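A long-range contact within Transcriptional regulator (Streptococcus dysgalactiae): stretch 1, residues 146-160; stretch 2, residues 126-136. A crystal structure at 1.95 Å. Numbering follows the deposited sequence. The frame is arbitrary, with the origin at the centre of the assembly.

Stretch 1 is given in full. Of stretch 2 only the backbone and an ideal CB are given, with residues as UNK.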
# COMPACT_ATOMS: atom_id res chain seq x y z
N ILE B 146 7.32 2.58 -12.90
CA ILE B 146 7.18 4.04 -13.05
C ILE B 146 7.77 4.53 -14.38
O ILE B 146 7.21 5.42 -15.04
CB ILE B 146 7.83 4.76 -11.86
CG1 ILE B 146 7.09 4.44 -10.56
CG2 ILE B 146 7.88 6.29 -12.10
CD1 ILE B 146 5.67 4.92 -10.54
N LEU B 147 8.90 3.96 -14.78
CA LEU B 147 9.47 4.29 -16.07
C LEU B 147 8.47 4.00 -17.19
O LEU B 147 8.18 4.86 -18.02
CB LEU B 147 10.77 3.53 -16.30
CG LEU B 147 11.99 4.07 -15.57
CD1 LEU B 147 13.14 3.08 -15.71
CD2 LEU B 147 12.38 5.46 -16.13
N LEU B 148 7.92 2.78 -17.20
CA LEU B 148 6.97 2.38 -18.23
C LEU B 148 5.75 3.28 -18.23
O LEU B 148 5.30 3.74 -19.28
CB LEU B 148 6.53 0.92 -18.05
CG LEU B 148 5.40 0.46 -18.97
CD1 LEU B 148 5.92 0.37 -20.38
CD2 LEU B 148 4.82 -0.88 -18.53
N GLY B 149 5.20 3.52 -17.04
CA GLY B 149 4.01 4.32 -16.90
C GLY B 149 4.20 5.71 -17.48
O GLY B 149 3.35 6.20 -18.21
N ASN B 150 5.34 6.32 -17.20
CA ASN B 150 5.53 7.71 -17.62
C ASN B 150 6.07 7.87 -19.04
O ASN B 150 6.02 8.96 -19.60
CB ASN B 150 6.44 8.42 -16.61
CG ASN B 150 5.70 8.76 -15.33
OD1 ASN B 150 4.60 9.31 -15.36
ND2 ASN B 150 6.29 8.43 -14.20
N CYS B 151 6.55 6.78 -19.65
CA CYS B 151 7.06 6.86 -21.02
C CYS B 151 6.11 6.23 -22.05
O CYS B 151 6.42 6.21 -23.24
CB CYS B 151 8.42 6.17 -21.12
SG CYS B 151 9.70 7.06 -20.20
N SER B 152 4.96 5.74 -21.58
CA SER B 152 4.05 4.95 -22.42
C SER B 152 3.58 5.67 -23.68
O SER B 152 3.33 5.05 -24.72
CB SER B 152 2.82 4.52 -21.61
OG SER B 152 3.18 3.50 -20.67
N ARG B 153 3.46 6.99 -23.61
CA ARG B 153 2.98 7.73 -24.77
C ARG B 153 3.96 7.69 -25.94
O ARG B 153 3.61 8.06 -27.07
CB ARG B 153 2.69 9.18 -24.40
CG ARG B 153 1.23 9.45 -24.05
CD ARG B 153 1.09 10.88 -23.63
NE ARG B 153 2.18 11.19 -22.72
CZ ARG B 153 2.92 12.29 -22.76
NH1 ARG B 153 2.69 13.22 -23.70
NH2 ARG B 153 3.90 12.44 -21.88
N PHE B 154 5.19 7.26 -25.69
CA PHE B 154 6.19 7.25 -26.74
C PHE B 154 6.63 5.85 -27.15
O PHE B 154 7.55 5.69 -27.94
CB PHE B 154 7.39 8.08 -26.30
CG PHE B 154 7.04 9.52 -26.05
CD1 PHE B 154 6.99 10.43 -27.10
CD2 PHE B 154 6.73 9.96 -24.77
CE1 PHE B 154 6.65 11.75 -26.88
CE2 PHE B 154 6.39 11.28 -24.54
CZ PHE B 154 6.35 12.18 -25.59
N ILE B 155 5.94 4.84 -26.61
CA ILE B 155 6.17 3.44 -26.99
C ILE B 155 5.11 2.98 -28.00
O ILE B 155 3.92 3.22 -27.81
CB ILE B 155 6.15 2.53 -25.74
CG1 ILE B 155 7.12 3.07 -24.69
CG2 ILE B 155 6.47 1.08 -26.12
CD1 ILE B 155 7.05 2.40 -23.31
N ASN B 156 5.53 2.32 -29.08
CA ASN B 156 4.56 1.88 -30.08
C ASN B 156 3.63 0.87 -29.42
O ASN B 156 4.05 0.14 -28.52
CB ASN B 156 5.25 1.29 -31.32
CG ASN B 156 6.01 0.01 -31.02
OD1 ASN B 156 7.10 0.04 -30.44
ND2 ASN B 156 5.44 -1.12 -31.42
N TYR B 157 2.36 0.86 -29.84
CA TYR B 157 1.34 0.10 -29.11
C TYR B 157 1.71 -1.36 -28.90
O TYR B 157 1.49 -1.91 -27.81
CB TYR B 157 -0.02 0.15 -29.83
CG TYR B 157 -0.95 -0.91 -29.28
CD1 TYR B 157 -1.57 -0.73 -28.05
CD2 TYR B 157 -1.17 -2.10 -29.97
CE1 TYR B 157 -2.40 -1.71 -27.52
CE2 TYR B 157 -1.99 -3.08 -29.44
CZ TYR B 157 -2.60 -2.88 -28.22
OH TYR B 157 -3.43 -3.84 -27.69
N ASN B 158 2.25 -2.01 -29.92
CA ASN B 158 2.54 -3.43 -29.79
C ASN B 158 3.66 -3.71 -28.80
O ASN B 158 3.64 -4.73 -28.13
CB ASN B 158 2.86 -4.06 -31.14
CG ASN B 158 1.69 -4.86 -31.69
OD1 ASN B 158 1.39 -5.95 -31.19
ND2 ASN B 158 1.02 -4.32 -32.70
N THR B 159 4.64 -2.81 -28.72
CA THR B 159 5.72 -2.98 -27.76
C THR B 159 5.17 -2.69 -26.37
O THR B 159 5.52 -3.37 -25.40
CB THR B 159 6.91 -2.05 -28.06
OG1 THR B 159 7.48 -2.41 -29.32
CG2 THR B 159 7.98 -2.17 -26.97
N LEU B 160 4.31 -1.69 -26.28
CA LEU B 160 3.65 -1.35 -25.02
C LEU B 160 2.86 -2.53 -24.50
O LEU B 160 2.94 -2.88 -23.32
CB LEU B 160 2.74 -0.13 -25.19
CG LEU B 160 1.96 0.35 -23.97
CD1 LEU B 160 2.90 0.72 -22.84
CD2 LEU B 160 1.09 1.55 -24.33
N UNK B 126 16.18 6.75 -27.83
CA UNK B 126 16.14 6.80 -26.37
C UNK B 126 15.09 5.86 -25.82
O UNK B 126 15.34 5.12 -24.87
CB UNK B 126 15.87 8.23 -25.89
N UNK B 127 13.90 5.91 -26.41
CA UNK B 127 12.79 5.08 -25.98
C UNK B 127 13.16 3.61 -26.14
O UNK B 127 12.92 2.79 -25.25
CB UNK B 127 11.52 5.41 -26.77
N UNK B 128 13.76 3.29 -27.28
CA UNK B 128 14.18 1.93 -27.58
C UNK B 128 15.22 1.41 -26.58
O UNK B 128 15.15 0.25 -26.19
CB UNK B 128 14.74 1.86 -29.00
N UNK B 129 16.15 2.25 -26.14
CA UNK B 129 17.09 1.82 -25.10
C UNK B 129 16.34 1.49 -23.82
O UNK B 129 16.68 0.54 -23.11
CB UNK B 129 18.14 2.90 -24.84
N UNK B 130 15.30 2.26 -23.53
CA UNK B 130 14.50 2.03 -22.34
C UNK B 130 13.67 0.75 -22.45
O UNK B 130 13.61 -0.02 -21.51
CB UNK B 130 13.58 3.23 -22.09
N UNK B 131 13.01 0.54 -23.59
CA UNK B 131 12.18 -0.66 -23.73
C UNK B 131 13.07 -1.92 -23.75
O UNK B 131 12.69 -2.95 -23.18
CB UNK B 131 11.33 -0.58 -25.00
N UNK B 132 14.24 -1.82 -24.37
CA UNK B 132 15.20 -2.91 -24.33
C UNK B 132 15.61 -3.23 -22.89
O UNK B 132 15.64 -4.40 -22.51
CB UNK B 132 16.43 -2.56 -25.17
N UNK B 133 15.91 -2.21 -22.09
CA UNK B 133 16.18 -2.40 -20.67
C UNK B 133 15.02 -3.12 -19.98
O UNK B 133 15.23 -4.07 -19.21
CB UNK B 133 16.44 -1.05 -20.00
N UNK B 134 13.80 -2.65 -20.26
CA UNK B 134 12.59 -3.16 -19.60
C UNK B 134 12.32 -4.62 -19.96
O UNK B 134 11.91 -5.42 -19.10
CB UNK B 134 11.38 -2.30 -19.98
N UNK B 135 12.56 -4.97 -21.22
CA UNK B 135 12.44 -6.36 -21.64
C UNK B 135 13.50 -7.24 -20.97
O UNK B 135 13.29 -8.43 -20.77
CB UNK B 135 12.56 -6.46 -23.16
N UNK B 136 14.64 -6.64 -20.61
CA UNK B 136 15.78 -7.38 -20.08
C UNK B 136 15.66 -7.72 -18.59
O UNK B 136 16.38 -8.58 -18.09
CB UNK B 136 17.06 -6.57 -20.31

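Stretch 2 is helical, and it runs at 144° to helix 146-151, closer to antiparallel than to parallel. The axes stay 11.0 Å apart at their closest, so positions facing helix 146-151 need side chains of some length. Stretch 1 offers mostly carbon and one sulfur along this side, which favours apolar partners.

Position 126 finds nothing of stretch 1 within 5.5 Å of its ideal CB, so this contact sets almost no demand. It is Glu 126, whose carboxylate is hydrogen-bonded elsewhere in the structure.

Position 127 is close-set. Its CB points toward stretch 1 and lies 4.2 Å from Phe 154 O, with Ile 155 CG1 at 5.4 Å. A short, branched apolar residue would suit; alanine would also fit but reach less. The residue is Val 127, with chi1 in t. Val 127 CG1 comes to 3.4 Å from Phe 154 O and 4.0 Å from Ile 155 CG1, while Val 127 CG2 sits 3.9 Å from Phe 154 CB, so the two methyls spread over the turn at 154-155.

Positions 128 and 129 have no neighbour in stretch 1 near their CB, and many polar residues would serve. They are Thr 128 and Arg 129, and neither touches stretch 1.

Position 130 points toward stretch 1, but its ideal CB has nothing within 5.5 Å. Ahead lie Leu 147 and the sulfur of Cys 151, a gap that calls for a longer apolar chain such as leucine, isoleucine or methionine. Leu 130 fills it: CD1 meets Leu 147 CD1 at 3.9 Å and CD2 meets Cys 151 SG at 3.6 Å, so the fork at CG serves two neighbours.

At position 131 the ideal CB is already 4.2 Å from Thr 159 CG2 and 5.3 Å from Ile 155 CG2. Small or beta-branched residues, such as alanine, valine or threonine, are natural candidates. Thr 131 presents its methyl to both: CG2 lies 4.0 Å from Ile 155 CG2 and 4.1 Å from Thr 159 CG2.

Position 132 is out of reach and permissive; Asp 132 makes no contact here. Position 133 points toward stretch 1 across a wide space, where a large side chain could approach without being required. Tyr 133 approaches no nearer than 4.5 Å, from CE2 to Leu 147 CD1.

Position 134 faces Leu 148 across 8.0 Å between CA atoms, again asking for a long apolar chain. Leu 134, in the m, t rotamer, brings CD1 to 4.1 Å from Leu 148 CB.

Position 135 points sideways, so a short residue would fall short of stretch 1, whereas a long or aromatic one could turn back to Thr 159. Phe 135 does so: its CE2 is 3.8 Å from Thr 159 CG2, which meets the ring at its edge.

Position 136 is out of reach, and small polar residues would do. Ser 136 donates from OG to Tyr 133 O at 2.6 Å, within its own stretch.

Stretch 2 (126-136) EVTRLTDYLFS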
# COMPACT_ATOMS: atom_id res chain seq x y z
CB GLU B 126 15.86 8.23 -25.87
CG GLU B 126 17.07 9.14 -25.85
CD GLU B 126 16.72 10.61 -25.62
OE1 GLU B 126 15.68 11.06 -26.13
OE2 GLU B 126 17.49 11.30 -24.92
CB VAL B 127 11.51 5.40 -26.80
CG1 VAL B 127 10.40 4.41 -26.48
CG2 VAL B 127 11.04 6.83 -26.53
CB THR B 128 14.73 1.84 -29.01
OG1 THR B 128 13.67 2.11 -29.93
CG2 THR B 128 15.29 0.45 -29.28
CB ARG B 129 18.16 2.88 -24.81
CG ARG B 129 19.19 3.04 -25.92
CD ARG B 129 20.42 3.79 -25.44
NE ARG B 129 20.12 5.15 -25.00
CZ ARG B 129 20.10 6.21 -25.80
NH1 ARG B 129 20.35 6.07 -27.10
NH2 ARG B 129 19.83 7.42 -25.31
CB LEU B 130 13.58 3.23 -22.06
CG LEU B 130 12.65 3.01 -20.86
CD1 LEU B 130 13.46 2.94 -19.59
CD2 LEU B 130 11.60 4.09 -20.76
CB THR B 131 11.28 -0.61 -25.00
OG1 THR B 131 12.07 -0.44 -26.18
CG2 THR B 131 10.28 0.53 -24.89
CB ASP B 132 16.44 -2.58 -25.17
CG ASP B 132 16.21 -2.73 -26.66
OD1 ASP B 132 15.11 -3.19 -27.06
OD2 ASP B 132 17.12 -2.39 -27.44
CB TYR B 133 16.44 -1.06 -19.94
CG TYR B 133 16.41 -1.21 -18.44
CD1 TYR B 133 17.40 -1.93 -17.77
CD2 TYR B 133 15.36 -0.68 -17.68
CE1 TYR B 133 17.37 -2.10 -16.40
CE2 TYR B 133 15.33 -0.83 -16.28
CZ TYR B 133 16.34 -1.55 -15.66
OH TYR B 133 16.32 -1.73 -14.30
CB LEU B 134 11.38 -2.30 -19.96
CG LEU B 134 11.33 -0.90 -19.30
CD1 LEU B 134 10.11 -0.12 -19.77
CD2 LEU B 134 11.33 -1.02 -17.78
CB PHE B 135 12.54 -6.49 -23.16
CG PHE B 135 11.25 -6.24 -23.87
CD1 PHE B 135 10.14 -7.05 -23.64
CD2 PHE B 135 11.13 -5.21 -24.80
CE1 PHE B 135 8.94 -6.83 -24.30
CE2 PHE B 135 9.94 -4.99 -25.46
CZ PHE B 135 8.84 -5.79 -25.21
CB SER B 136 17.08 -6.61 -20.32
OG SER B 136 17.30 -5.63 -19.31
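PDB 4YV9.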